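Local coordinates for DegV domain-containing protein spr0652 (Streptococcus pneumoniae, PDB 6CNG), which binds linoleic acid and probably other long-chain fatty acids, and may play a role in lipid transport or fatty acid metabolism, at residues R93-A98 with Q118-I123; L103-I106 with G112-N115. One frame throughout, in Å; residues are numbered along the deposited sequence.

Two contacts illustrate how the helix of a beta-alpha-beta unit is held at its first turn and again further along. Following the chain from the N terminus, helix 88-95 runs into the first segment of interaction 1; strand 100-105 then leads into residues 103-106 of interaction 2, which closes a short loop when residues 112-115 begin helix 113-127. One to two turns further on, residues 118-123 return to 93-98 and close the larger loop, inside which interaction 2 is nested. The two contacts touch where Phe95 CE1 packs 4.0 Å from Leu103 CD1. Together they tie helix 113-127 to its preceding strand and to the preceding helix.

Interaction 1: residues R93-A98 with Q118-I123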
ATOM      1  N   ARG A  93      -8.050  19.555   2.435  1.00 14.91           N
ATOM      2  CA  ARG A  93      -6.837  20.352   2.334  1.00 15.58           C
ATOM      3  C   ARG A  93      -6.009  19.938   1.137  1.00 12.90           C
ATOM      4  O   ARG A  93      -5.436  20.781   0.438  1.00 19.59           O
ATOM      5  CB  ARG A  93      -5.975  20.132   3.572  1.00 22.00           C
ATOM      6  CG  ARG A  93      -6.420  20.807   4.833  1.00 32.27           C
ATOM      7  CD  ARG A  93      -5.212  21.046   5.761  1.00 39.38           C
ATOM      8  NE  ARG A  93      -4.109  20.085   5.589  1.00 42.62           N
ATOM      9  CZ  ARG A  93      -2.977  20.318   4.918  1.00 53.04           C
ATOM     10  NH1 ARG A  93      -2.752  21.488   4.317  1.00 45.60           N
ATOM     11  NH2 ARG A  93      -2.055  19.365   4.848  1.00 66.28           N
ATOM     12  N   ALA A  94      -5.867  18.644   0.940  1.00 14.51           N
ATOM     13  CA  ALA A  94      -5.004  18.118  -0.102  1.00 17.45           C
ATOM     14  C   ALA A  94      -5.522  18.422  -1.499  1.00 17.65           C
ATOM     15  O   ALA A  94      -4.741  18.433  -2.449  1.00 21.10           O
ATOM     16  CB  ALA A  94      -4.858  16.619   0.097  1.00 15.08           C
ATOM     17  N   PHE A  95      -6.809  18.682  -1.642  1.00 16.32           N
ATOM     18  CA  PHE A  95      -7.368  18.941  -2.947  1.00 15.88           C
ATOM     19  C   PHE A  95      -6.959  20.294  -3.518  1.00 17.62           C
ATOM     20  O   PHE A  95      -7.016  20.471  -4.736  1.00 17.33           O
ATOM     21  CB  PHE A  95      -8.885  18.898  -2.857  1.00 14.22           C
ATOM     22  CG  PHE A  95      -9.452  17.547  -2.578  1.00 14.49           C
ATOM     23  CD1 PHE A  95      -8.763  16.397  -2.873  1.00 15.62           C
ATOM     24  CD2 PHE A  95     -10.697  17.437  -2.048  1.00 13.22           C
ATOM     25  CE1 PHE A  95      -9.308  15.195  -2.633  1.00 15.96           C
ATOM     26  CE2 PHE A  95     -11.239  16.237  -1.803  1.00 15.60           C
ATOM     27  CZ  PHE A  95     -10.551  15.112  -2.101  1.00 15.82           C
ATOM     28  N   GLU A  96      -6.543  21.242  -2.686  1.00 18.99           N
ATOM     29  CA  GLU A  96      -6.431  22.625  -3.127  1.00 21.47           C
ATOM     30  C   GLU A  96      -5.393  22.816  -4.230  1.00 18.82           C
ATOM     31  O   GLU A  96      -4.323  22.211  -4.216  1.00 22.46           O
ATOM     32  CB  GLU A  96      -6.085  23.524  -1.951  1.00 23.59           C
ATOM     33  CG  GLU A  96      -6.254  24.989  -2.327  1.00 33.72           C
ATOM     34  CD  GLU A  96      -5.426  25.932  -1.491  1.00 38.86           C
ATOM     35  OE1 GLU A  96      -5.665  27.149  -1.590  1.00 38.28           O
ATOM     36  OE2 GLU A  96      -4.520  25.471  -0.756  1.00 41.30           O
ATOM     37  N   GLY A  97      -5.716  23.679  -5.191  1.00 25.22           N
ATOM     38  CA  GLY A  97      -4.784  24.020  -6.254  1.00 24.13           C
ATOM     39  C   GLY A  97      -4.711  23.050  -7.415  1.00 22.75           C
ATOM     40  O   GLY A  97      -3.729  23.074  -8.162  1.00 24.63           O
ATOM     41  N   ALA A  98      -5.708  22.185  -7.586  1.00 19.35           N
ATOM     42  CA  ALA A  98      -5.698  21.219  -8.672  1.00 20.83           C
ATOM     43  C   ALA A  98      -7.089  21.110  -9.269  1.00 19.30           C
ATOM     44  O   ALA A  98      -8.087  21.190  -8.550  1.00 21.61           O
ATOM     45  CB  ALA A  98      -5.271  19.833  -8.202  1.00 26.30           C
ATOM     46  N   GLN A 118     -14.391   9.475   0.182  1.00 11.18           N
ATOM     47  CA  GLN A 118     -15.631   9.584  -0.563  1.00 11.79           C
ATOM     48  C   GLN A 118     -16.391  10.816  -0.139  1.00 12.21           C
ATOM     49  O   GLN A 118     -16.970  11.522  -0.974  1.00 15.48           O
ATOM     50  CB  GLN A 118     -16.488   8.356  -0.325  1.00 14.34           C
ATOM     51  CG  GLN A 118     -16.016   7.114  -1.031  1.00 18.92           C
ATOM     52  CD  GLN A 118     -16.847   5.887  -0.665  1.00 23.35           C
ATOM     53  OE1 GLN A 118     -17.007   5.566   0.513  1.00 28.17           O
ATOM     54  NE2 GLN A 118     -17.359   5.190  -1.676  1.00 24.65           N
ATOM     55  N   LEU A 119     -16.398  11.090   1.154  1.00 13.09           N
ATOM     56  CA  LEU A 119     -17.113  12.252   1.655  1.00 14.82           C
ATOM     57  C   LEU A 119     -16.415  13.538   1.240  1.00 11.94           C
ATOM     58  O   LEU A 119     -17.060  14.480   0.798  1.00 12.41           O
ATOM     59  CB  LEU A 119     -17.240  12.152   3.168  1.00 13.58           C
ATOM     60  CG  LEU A 119     -17.932  13.348   3.820  1.00 11.68           C
ATOM     61  CD1 LEU A 119     -19.317  13.612   3.290  1.00 15.28           C
ATOM     62  CD2 LEU A 119     -17.975  13.136   5.279  1.00 15.59           C
ATOM     63  N   ALA A 120     -15.098  13.592   1.385  1.00 10.44           N
ATOM     64  CA  ALA A 120     -14.342  14.758   0.967  1.00 10.20           C
ATOM     65  C   ALA A 120     -14.629  15.119  -0.478  1.00 13.14           C
ATOM     66  O   ALA A 120     -14.781  16.300  -0.814  1.00 14.90           O
ATOM     67  CB  ALA A 120     -12.859  14.470   1.146  1.00 13.84           C
ATOM     68  N   LYS A 121     -14.699  14.116  -1.357  1.00 13.56           N
ATOM     69  CA  LYS A 121     -14.972  14.397  -2.759  1.00 11.75           C
ATOM     70  C   LYS A 121     -16.302  15.099  -2.902  1.00 10.64           C
ATOM     71  O   LYS A 121     -16.414  16.108  -3.597  1.00 14.04           O
ATOM     72  CB  LYS A 121     -14.982  13.119  -3.616  1.00 14.46           C
ATOM     73  CG  LYS A 121     -15.626  13.331  -5.013  1.00 13.09           C
ATOM     74  CD  LYS A 121     -15.608  12.108  -5.909  1.00 15.52           C
ATOM     75  CE  LYS A 121     -16.309  12.386  -7.269  1.00 16.38           C
ATOM     76  NZ  LYS A 121     -16.306  11.252  -8.229  1.00 16.08           N
ATOM     77  N   ASN A 122     -17.332  14.531  -2.301  1.00 13.22           N
ATOM     78  CA  ASN A 122     -18.663  15.100  -2.424  1.00 15.18           C
ATOM     79  C   ASN A 122     -18.750  16.480  -1.794  1.00 15.42           C
ATOM     80  O   ASN A 122     -19.488  17.328  -2.286  1.00 17.72           O
ATOM     81  CB  ASN A 122     -19.673  14.135  -1.814  1.00 15.06           C
ATOM     82  CG  ASN A 122     -19.830  12.876  -2.633  1.00 19.83           C
ATOM     83  OD1 ASN A 122     -19.676  12.886  -3.849  1.00 19.68           O
ATOM     84  ND2 ASN A 122     -20.129  11.781  -1.966  1.00 27.18           N
ATOM     85  N   ILE A 123     -17.992  16.730  -0.724  1.00 16.21           N
ATOM     86  CA  ILE A 123     -18.008  18.029  -0.068  1.00 13.87           C
ATOM     87  C   ILE A 123     -17.287  19.049  -0.917  1.00 12.23           C
ATOM     88  O   ILE A 123     -17.749  20.179  -1.079  1.00 17.01           O
ATOM     89  CB  ILE A 123     -17.366  17.930   1.325  1.00 12.29           C
ATOM     90  CG1 ILE A 123     -18.217  17.099   2.292  1.00 15.21           C
ATOM     91  CG2 ILE A 123     -17.124  19.321   1.895  1.00 18.96           C
ATOM     92  CD1 ILE A 123     -19.559  17.733   2.655  1.00 15.76           C
TER
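Phe95, in the last turn of helix 88-95, faces the second and third turns of helix 113-127, with the two backbones closest at Phe95 CA and Lys121 CA, 8.9 Å apart. Across this distance the Phe95 ring makes the contact, and the small interface of 92 Å² is built almost wholly around it. A type II beta turn from Phe95 to Ala98, with Gly97 at positive phi, then leads on to strand 100-105.

The Phe95 side chain leaves its backbone toward the other helix with CG opposite the carbonyl carbon and beside the backbone N (chi1 -68°), which carries the far edge of the ring to Ala120. There CE2 lies 3.8 Å from Ala120 CB, an apolar contact, while CZ sits 4.0 Å from the same methyl. The ring comes edge-on to the backbone of the partner helix: CE2 is 3.7 Å from Ala120 O, and Lys121 N also lies near the ring plane, 4.1 Å from CE2. Tyr124, one turn along, adds an edge-to-face ring contact, and Ile26, Ile101 and Leu103 of the sheet also pack on Phe95. Lys121 contributes little beyond its backbone; its extended side chain leads away from Phe95, and its NZ is hydrogen-bonded to Ile133 O.

This is helix-to-helix packing on one face of the mixed sheet of the DegV fold, over its parallel strands 23-28 and 100-105; here Phe95 packs between helix 113-127 and those two strands.

Interaction 2: residues L103-I106 with G112-N115; sequences LVTI and GSHN
Thr105 and His114 make the closest approach between residues 103-106 and 112-115, where strand 100-105 meets the first turn of helix 113-127. Their side chains meet at about a right angle, with Thr105 OG1 3.3 Å from His114 CB and near the plane of the imidazole, at its edge. Thr105 CG2 stands 3.8 Å from His114 CA, covering the first turn of the helix. Next to this pair, Ser113 CB meets Ile106 CG2 at 4.0 Å, and Ser113 OG lies beside the Thr105 side chain.

The nearest backbones, Thr105 and His114, have CA atoms only 5.5 Å apart. Strand 100-105, helix 113-127 and strand 132-137 form a beta-alpha-beta unit of the DegV fold, and Gly112 occupies the N-cap position of that helix. The loop between strand and helix carries Ser111, a predicted fatty-acid-binding residue whose OG is hydrogen-bonded to Ser113 N, while the side chain of Ile106 comes within about 4 Å of the bound linoleic acid.

Polar links run mainly through Ile106 O. Thr105 OG1 donates to it at 2.9 Å, from 33° off the carbonyl plane, a bond made possible by chi1 of 74°, which sets the hydroxyl between the backbone N and the carbonyl carbon. A water lies 2.8 Å from Ile106 O, to which it probably donates, and accepts from His114 N at 2.9 Å, bridging Ile106 to the first turn of the helix. Buried Ser113 OG is satisfied instead by Tyr91 OH and by Asp28 OD2, which also accepts a hydrogen bond from Ile106 N.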
ATOM      1  N   LEU A 103      -7.438  10.034  -6.238  1.00 15.44           N
ATOM      2  CA  LEU A 103      -7.208   9.755  -4.840  1.00 15.92           C
ATOM      3  C   LEU A 103      -7.257   8.251  -4.690  1.00 14.20           C
ATOM      4  O   LEU A 103      -8.292   7.637  -4.923  1.00 20.40           O
ATOM      5  CB  LEU A 103      -8.278  10.456  -4.001  1.00 16.54           C
ATOM      6  CG  LEU A 103      -8.092  10.540  -2.498  1.00 23.09           C
ATOM      7  CD1 LEU A 103      -9.279  11.250  -1.900  1.00 21.24           C
ATOM      8  CD2 LEU A 103      -7.889   9.185  -1.850  1.00 31.21           C
ATOM      9  N   VAL A 104      -6.136   7.659  -4.314  1.00 14.02           N
ATOM     10  CA  VAL A 104      -6.045   6.233  -4.068  1.00 12.06           C
ATOM     11  C   VAL A 104      -5.936   6.044  -2.571  1.00 10.88           C
ATOM     12  O   VAL A 104      -5.024   6.578  -1.938  1.00 16.29           O
ATOM     13  CB  VAL A 104      -4.823   5.629  -4.769  1.00 15.24           C
ATOM     14  CG1 VAL A 104      -4.833   4.120  -4.672  1.00 17.51           C
ATOM     15  CG2 VAL A 104      -4.781   6.075  -6.191  1.00 22.82           C
ATOM     16  N   THR A 105      -6.838   5.261  -2.015  1.00 13.13           N
ATOM     17  CA  THR A 105      -6.783   4.886  -0.625  1.00 10.85           C
ATOM     18  C   THR A 105      -6.394   3.427  -0.455  1.00 11.40           C
ATOM     19  O   THR A 105      -6.553   2.585  -1.333  1.00 10.70           O
ATOM     20  CB  THR A 105      -8.121   5.110   0.076  1.00 12.37           C
ATOM     21  OG1 THR A 105      -9.050   4.102  -0.327  1.00 14.63           O
ATOM     22  CG2 THR A 105      -8.654   6.455  -0.246  1.00 12.97           C
ATOM     23  N   ILE A 106      -5.861   3.154   0.717  1.00 13.26           N
ATOM     24  CA  ILE A 106      -5.744   1.805   1.188  1.00 12.80           C
ATOM     25  C   ILE A 106      -7.136   1.173   1.252  1.00 13.85           C
ATOM     26  O   ILE A 106      -8.174   1.859   1.270  1.00 11.30           O
ATOM     27  CB  ILE A 106      -5.081   1.938   2.573  1.00 18.53           C
ATOM     28  CG1 ILE A 106      -4.287   0.682   2.941  1.00 21.98           C
ATOM     29  CG2 ILE A 106      -6.135   2.374   3.632  1.00 18.10           C
ATOM     30  CD1 ILE A 106      -3.489   0.781   4.255  1.00 17.20           C
ATOM     31  N   GLY A 112     -11.159   3.162   7.312  1.00 14.95           N
ATOM     32  CA  GLY A 112     -12.108   4.166   6.906  1.00 17.00           C
ATOM     33  C   GLY A 112     -11.535   5.265   6.047  1.00 14.40           C
ATOM     34  O   GLY A 112     -12.196   6.274   5.793  1.00 14.50           O
ATOM     35  N   SER A 113     -10.306   5.093   5.586  1.00 15.30           N
ATOM     36  CA  SER A 113      -9.694   6.099   4.734  1.00 14.35           C
ATOM     37  C   SER A 113     -10.559   6.368   3.512  1.00 13.92           C
ATOM     38  O   SER A 113     -10.820   7.520   3.155  1.00 13.64           O
ATOM     39  CB  SER A 113      -8.300   5.614   4.330  1.00 11.92           C
ATOM     40  OG  SER A 113      -7.618   6.597   3.597  1.00 13.38           O
ATOM     41  N   HIS A 114     -11.007   5.312   2.858  1.00 12.87           N
ATOM     42  CA  HIS A 114     -11.800   5.484   1.661  1.00 13.10           C
ATOM     43  C   HIS A 114     -13.126   6.154   1.964  1.00 13.05           C
ATOM     44  O   HIS A 114     -13.594   6.969   1.178  1.00 13.70           O
ATOM     45  CB  HIS A 114     -12.016   4.128   1.029  1.00 15.10           C
ATOM     46  CG  HIS A 114     -12.833   4.179  -0.207  1.00 14.65           C
ATOM     47  ND1 HIS A 114     -14.141   3.758  -0.248  1.00 19.22           N
ATOM     48  CD2 HIS A 114     -12.537   4.618  -1.447  1.00 14.74           C
ATOM     49  CE1 HIS A 114     -14.621   3.943  -1.463  1.00 17.81           C
ATOM     50  NE2 HIS A 114     -13.665   4.459  -2.210  1.00 17.86           N
ATOM     51  N   ASN A 115     -13.751   5.816   3.087  1.00 14.92           N
ATOM     52  CA  ASN A 115     -15.013   6.454   3.455  1.00 15.49           C
ATOM     53  C   ASN A 115     -14.832   7.955   3.620  1.00 15.13           C
ATOM     54  O   ASN A 115     -15.652   8.738   3.144  1.00 16.48           O
ATOM     55  CB  ASN A 115     -15.555   5.807   4.734  1.00 14.74           C
ATOM     56  CG  ASN A 115     -16.899   6.381   5.178  1.00 16.79           C
ATOM     57  OD1 ASN A 115     -16.961   7.302   5.978  1.00 21.87           O
ATOM     58  ND2 ASN A 115     -17.964   5.813   4.680  1.00 21.22           N
TER
HETATM   59  O   HOH W   1      -9.681   2.858   3.449  1.00 13.97           O